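Local structure of queuine lyase (6P78) at residues Asp97-Ile100 against Glu101-Lys105; Lys128-Arg131 against Glu132-Ile136. The protein is a radical SAM enzyme that binds a [4Fe-4S] cluster and S-adenosylmethionine and probably acts as a C-N lyase on queuine. All coordinates share one frame; numbering follows the deposited sequence.

Interaction 1: Asp97-Ile100 against Glu101-Lys105; sequences DETI and ERIYK
Asp97 and Glu101 meet one turn apart at the start of helix 97-109. Glu101 N donates to Asp97 O at 3.0 Å. The CG of Glu101 also lies 3.1 Å from Asp97 O, because it sits beside its own backbone N (chi1 -51°). The two carboxylates do not touch: Asp97 OD1 and Glu101 OE2 are 6.0 Å apart. Glu101 OE1 instead forms a salt bridge with Lys133 of the next helix.

Glu98 takes part through its backbone. Its O accepts from Arg102 N at 3.0 Å. The guanidinium of Arg102 forms a salt bridge with Asp71 and a hydrogen bond with Asn75, both outside the contact.

Thr99 makes both a polar and an apolar contact. Its O accepts from Ile103 N at 3.0 Å. Ile103 CG1 comes within 3.3 Å of the same oxygen. The methyl CG2 of Thr99 meets Ile103 CD1 at 3.9 Å, where the two side chains cross obliquely. Thr99 OG1 is hydrogen-bonded to Asn70, so the hydroxyl and the methyl have separate partners.

Ile100 O receives Tyr104 N at 3.0 Å. Its side chain packs on Phe92 and Leu95.

The result is a regular, amphipathic alpha-helix within a beta-alpha-beta unit of the radical SAM core. Four consecutive i to i+4 bonds use the carbonyls of Asp97 to Ile100. Asp97 and Glu98 place acidic groups at the N-terminal end, where they would probably interact favourably with the helix dipole.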
loop_
_atom_site.group_PDB
_atom_site.type_symbol
_atom_site.label_atom_id
_atom_site.label_comp_id
_atom_site.label_asym_id
_atom_site.label_seq_id
_atom_site.Cartn_x
_atom_site.Cartn_y
_atom_site.Cartn_z
ATOM N N ASP A 97 -0.391 4.574 19.155
ATOM C CA ASP A 97 -1.229 3.558 19.776
ATOM C C ASP A 97 -2.668 4.037 19.899
ATOM O O ASP A 97 -3.597 3.249 19.710
ATOM C CB ASP A 97 -0.668 3.167 21.143
ATOM C CG ASP A 97 0.598 2.319 21.032
ATOM O OD1 ASP A 97 0.493 1.098 20.758
ATOM O OD2 ASP A 97 1.703 2.875 21.221
ATOM N N GLU A 98 -2.866 5.335 20.154
ATOM C CA GLU A 98 -4.215 5.878 20.288
ATOM C C GLU A 98 -4.933 5.905 18.946
ATOM O O GLU A 98 -6.157 5.737 18.901
ATOM C CB GLU A 98 -4.173 7.287 20.896
ATOM C CG GLU A 98 -3.523 7.382 22.277
ATOM C CD GLU A 98 -1.994 7.256 22.244
ATOM O OE1 GLU A 98 -1.419 6.778 23.251
ATOM O OE2 GLU A 98 -1.370 7.612 21.212
ATOM N N THR A 99 -4.200 6.106 17.843
ATOM C CA THR A 99 -4.831 6.046 16.533
ATOM C C THR A 99 -5.284 4.628 16.234
ATOM O O THR A 99 -6.405 4.418 15.764
ATOM C CB THR A 99 -3.872 6.545 15.443
ATOM O OG1 THR A 99 -3.505 7.910 15.704
ATOM C CG2 THR A 99 -4.525 6.448 14.069
ATOM N N ILE A 100 -4.422 3.643 16.507
ATOM C CA ILE A 100 -4.783 2.250 16.261
ATOM C C ILE A 100 -6.003 1.852 17.084
ATOM O O ILE A 100 -6.941 1.229 16.566
ATOM C CB ILE A 100 -3.582 1.332 16.546
ATOM C CG1 ILE A 100 -2.486 1.586 15.510
ATOM C CG2 ILE A 100 -4.026 -0.117 16.508
ATOM C CD1 ILE A 100 -1.174 0.866 15.809
ATOM N N GLU A 101 -6.031 2.216 18.367
ATOM C CA GLU A 101 -7.190 1.826 19.165
ATOM C C GLU A 101 -8.456 2.559 18.731
ATOM O O GLU A 101 -9.554 2.002 18.838
ATOM C CB GLU A 101 -6.918 2.028 20.648
ATOM C CG GLU A 101 -5.607 1.393 21.093
ATOM C CD GLU A 101 -5.801 0.037 21.766
ATOM O OE1 GLU A 101 -6.769 -0.672 21.388
ATOM O OE2 GLU A 101 -4.993 -0.307 22.669
ATOM N N ARG A 102 -8.340 3.781 18.216
ATOM C CA ARG A 102 -9.540 4.424 17.680
ATOM C C ARG A 102 -10.040 3.721 16.420
ATOM O O ARG A 102 -11.252 3.544 16.238
ATOM C CB ARG A 102 -9.297 5.901 17.390
ATOM C CG ARG A 102 -10.495 6.563 16.698
ATOM C CD ARG A 102 -11.016 7.748 17.435
ATOM N NE ARG A 102 -12.324 8.153 16.935
ATOM C CZ ARG A 102 -12.572 9.310 16.332
ATOM N NH1 ARG A 102 -11.596 10.186 16.143
ATOM N NH2 ARG A 102 -13.802 9.596 15.921
ATOM N N ILE A 103 -9.134 3.319 15.530
ATOM C CA ILE A 103 -9.557 2.575 14.346
ATOM C C ILE A 103 -10.303 1.310 14.757
ATOM O O ILE A 103 -11.354 0.981 14.198
ATOM C CB ILE A 103 -8.342 2.254 13.456
ATOM C CG1 ILE A 103 -7.775 3.547 12.862
ATOM C CG2 ILE A 103 -8.741 1.273 12.356
ATOM C CD1 ILE A 103 -6.332 3.399 12.352
ATOM N N TYR A 104 -9.787 0.600 15.759
ATOM C CA TYR A 104 -10.465 -0.592 16.259
ATOM C C TYR A 104 -11.869 -0.254 16.748
ATOM O O TYR A 104 -12.833 -0.966 16.446
ATOM C CB TYR A 104 -9.633 -1.210 17.380
ATOM C CG TYR A 104 -10.284 -2.358 18.104
ATOM C CD1 TYR A 104 -10.310 -3.627 17.545
ATOM C CD2 TYR A 104 -10.856 -2.178 19.361
ATOM C CE1 TYR A 104 -10.893 -4.685 18.208
ATOM C CE2 TYR A 104 -11.447 -3.232 20.035
ATOM C CZ TYR A 104 -11.467 -4.482 19.449
ATOM O OH TYR A 104 -12.057 -5.538 20.106
ATOM N N LYS A 105 -11.996 0.838 17.502
ATOM C CA LYS A 105 -13.305 1.267 17.983
ATOM C C LYS A 105 -14.239 1.565 16.821
ATOM O O LYS A 105 -15.394 1.122 16.802
ATOM C CB LYS A 105 -13.151 2.505 18.863
ATOM C CG LYS A 105 -12.762 2.236 20.301
ATOM C CD LYS A 105 -12.261 3.538 20.939
ATOM C CE LYS A 105 -12.014 3.397 22.426
ATOM N NZ LYS A 105 -10.559 3.550 22.736
#

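Interaction 2: Lys128-Arg131 against Glu132-Ile136; sequences KALR and EKFKI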
loop_
_atom_site.group_PDB
_atom_site.type_symbol
_atom_site.label_atom_id
_atom_site.label_comp_id
_atom_site.label_asym_id
_atom_site.label_seq_id
_atom_site.Cartn_x
_atom_site.Cartn_y
_atom_site.Cartn_z
ATOM N N LYS A 128 -0.304 -11.859 12.398
ATOM C CA LYS A 128 -1.251 -12.809 12.979
ATOM C C LYS A 128 -1.938 -12.227 14.213
ATOM O O LYS A 128 -3.157 -12.348 14.374
ATOM C CB LYS A 128 -0.541 -14.119 13.326
ATOM C CG LYS A 128 -1.412 -15.103 14.093
ATOM C CD LYS A 128 -0.870 -16.547 14.049
ATOM C CE LYS A 128 0.622 -16.631 13.718
ATOM N NZ LYS A 128 1.494 -16.215 14.859
ATOM N N ALA A 129 -1.165 -11.600 15.105
ATOM C CA ALA A 129 -1.760 -11.029 16.310
ATOM C C ALA A 129 -2.695 -9.874 15.978
ATOM O O ALA A 129 -3.695 -9.675 16.676
ATOM C CB ALA A 129 -0.670 -10.565 17.274
ATOM N N LEU A 130 -2.374 -9.096 14.938
ATOM C CA LEU A 130 -3.267 -8.033 14.499
ATOM C C LEU A 130 -4.580 -8.608 13.990
ATOM O O LEU A 130 -5.653 -8.117 14.351
ATOM C CB LEU A 130 -2.602 -7.181 13.419
ATOM C CG LEU A 130 -3.395 -5.910 13.100
ATOM C CD1 LEU A 130 -3.460 -5.019 14.334
ATOM C CD2 LEU A 130 -2.759 -5.171 11.975
ATOM N N ARG A 131 -4.513 -9.665 13.177
ATOM C CA ARG A 131 -5.731 -10.306 12.695
ATOM C C ARG A 131 -6.590 -10.777 13.855
ATOM O O ARG A 131 -7.811 -10.576 13.857
ATOM C CB ARG A 131 -5.389 -11.485 11.784
ATOM C CG ARG A 131 -4.774 -11.120 10.432
ATOM C CD ARG A 131 -4.580 -12.367 9.551
ATOM N NE ARG A 131 -3.776 -12.097 8.350
ATOM C CZ ARG A 131 -4.234 -11.504 7.243
ATOM N NH1 ARG A 131 -5.511 -11.111 7.172
ATOM N NH2 ARG A 131 -3.415 -11.314 6.196
ATOM N N GLU A 132 -5.966 -11.399 14.857
ATOM C CA GLU A 132 -6.730 -11.931 15.981
ATOM C C GLU A 132 -7.334 -10.823 16.820
ATOM O O GLU A 132 -8.400 -11.013 17.407
ATOM C CB GLU A 132 -5.846 -12.828 16.843
ATOM C CG GLU A 132 -5.337 -14.035 16.072
ATOM C CD GLU A 132 -4.671 -15.073 16.954
ATOM O OE1 GLU A 132 -3.795 -15.809 16.442
ATOM O OE2 GLU A 132 -5.032 -15.159 18.152
ATOM N N LYS A 133 -6.672 -9.671 16.901
ATOM C CA LYS A 133 -7.238 -8.576 17.682
ATOM C C LYS A 133 -8.441 -7.971 16.970
ATOM O O LYS A 133 -9.497 -7.776 17.579
ATOM C CB LYS A 133 -6.183 -7.503 17.944
ATOM C CG LYS A 133 -6.696 -6.396 18.867
ATOM C CD LYS A 133 -5.836 -5.148 18.798
ATOM C CE LYS A 133 -6.454 -4.028 19.641
ATOM N NZ LYS A 133 -5.702 -2.746 19.532
ATOM N N PHE A 134 -8.308 -7.698 15.668
ATOM C CA PHE A 134 -9.334 -6.944 14.949
ATOM C C PHE A 134 -10.533 -7.802 14.557
ATOM O O PHE A 134 -11.633 -7.263 14.369
ATOM C CB PHE A 134 -8.718 -6.281 13.714
ATOM C CG PHE A 134 -8.121 -4.924 13.999
ATOM C CD1 PHE A 134 -6.944 -4.803 14.718
ATOM C CD2 PHE A 134 -8.767 -3.770 13.591
ATOM C CE1 PHE A 134 -6.409 -3.555 14.991
ATOM C CE2 PHE A 134 -8.233 -2.521 13.868
ATOM C CZ PHE A 134 -7.053 -2.418 14.567
ATOM N N LYS A 135 -10.339 -9.122 14.424
ATOM C CA LYS A 135 -11.373 -10.133 14.164
ATOM C C LYS A 135 -12.002 -10.083 12.769
ATOM O O LYS A 135 -12.284 -11.138 12.188
ATOM C CB LYS A 135 -12.476 -10.066 15.217
ATOM C CG LYS A 135 -11.934 -9.950 16.620
ATOM C CD LYS A 135 -11.639 -11.299 17.233
ATOM C CE LYS A 135 -11.855 -11.244 18.748
ATOM N NZ LYS A 135 -10.726 -10.537 19.425
ATOM N N ILE A 136 -12.236 -8.892 12.217
ATOM C CA ILE A 136 -12.820 -8.777 10.876
ATOM C C ILE A 136 -11.819 -9.144 9.785
ATOM O O ILE A 136 -10.626 -9.282 10.050
ATOM C CB ILE A 136 -13.357 -7.356 10.639
ATOM C CG1 ILE A 136 -12.228 -6.326 10.671
ATOM C CG2 ILE A 136 -14.409 -7.043 11.651
ATOM C CD1 ILE A 136 -12.565 -5.012 9.935
HETATM O O HOH W 1 -8.871 -10.867 11.326
#
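Leu130 and Phe134 make the tight part of this last turn of helix 127-134. Leu130 CD1 lies 3.4 Å from Phe134 CE1, and the methyl approaches the ring at a slant. CG of Leu130 stands anti to the backbone N (chi1 -170°), and chi2 (63°) then brings CD1 against the ring. Phe134 N donates to Leu130 O at 3.0 Å, so backbone and side chains bind the same pair. Both residues are buried. Leu130 also packs on Ile117, Phe92 and Phe93, and Phe134 on Ile103.

The exposed side is looser. Lys128 and Glu132 lie alongside each other, with their chains running in a common direction. Glu132 OE1 touches the aliphatic CG of Lys128 at 3.4 Å, but Lys128 NZ is 5.5 Å from that oxygen. The opposite charges may attract, yet they form no salt bridge.

At the helix end Lys135 turns to positive phi (69°). Its N still donates to Arg131 O at 3.0 Å. A water donates to that same oxygen at 2.8 Å and to Ile136 O at 2.7 Å. Lys135 NZ curls back to Glu132 O at 3.1 Å, in the carbonyl plane.

Glu132 O thus receives the lysine NZ, while the water is a second donor to Arg131 O and bridges it to Ile136 O. The positive charge of Lys135 would probably also suit the negative end of the helix dipole.

How the interactions relate
Interaction 1 precedes interaction 2 along the chain, and their centres lie 13 Å apart. They sit on neighbouring helices, 97-109 and 127-134, of two successive beta-alpha-beta units. Strand 114-118 is common to both units, and strands 83-87 and 137-141 complete them. The helices meet directly: Tyr104 CA is 3.8 Å from Phe134 CE2, and Tyr104 makes a cation-pi contact with Lys133. Both contacts belong to the radical SAM core but lie away from the cluster, SAM and queuine sites. The side chain of Ile100 is about 14 Å, and that of Leu130 about 13 Å, from the bound SAM. The two helices form part of the layer that flanks the sheet.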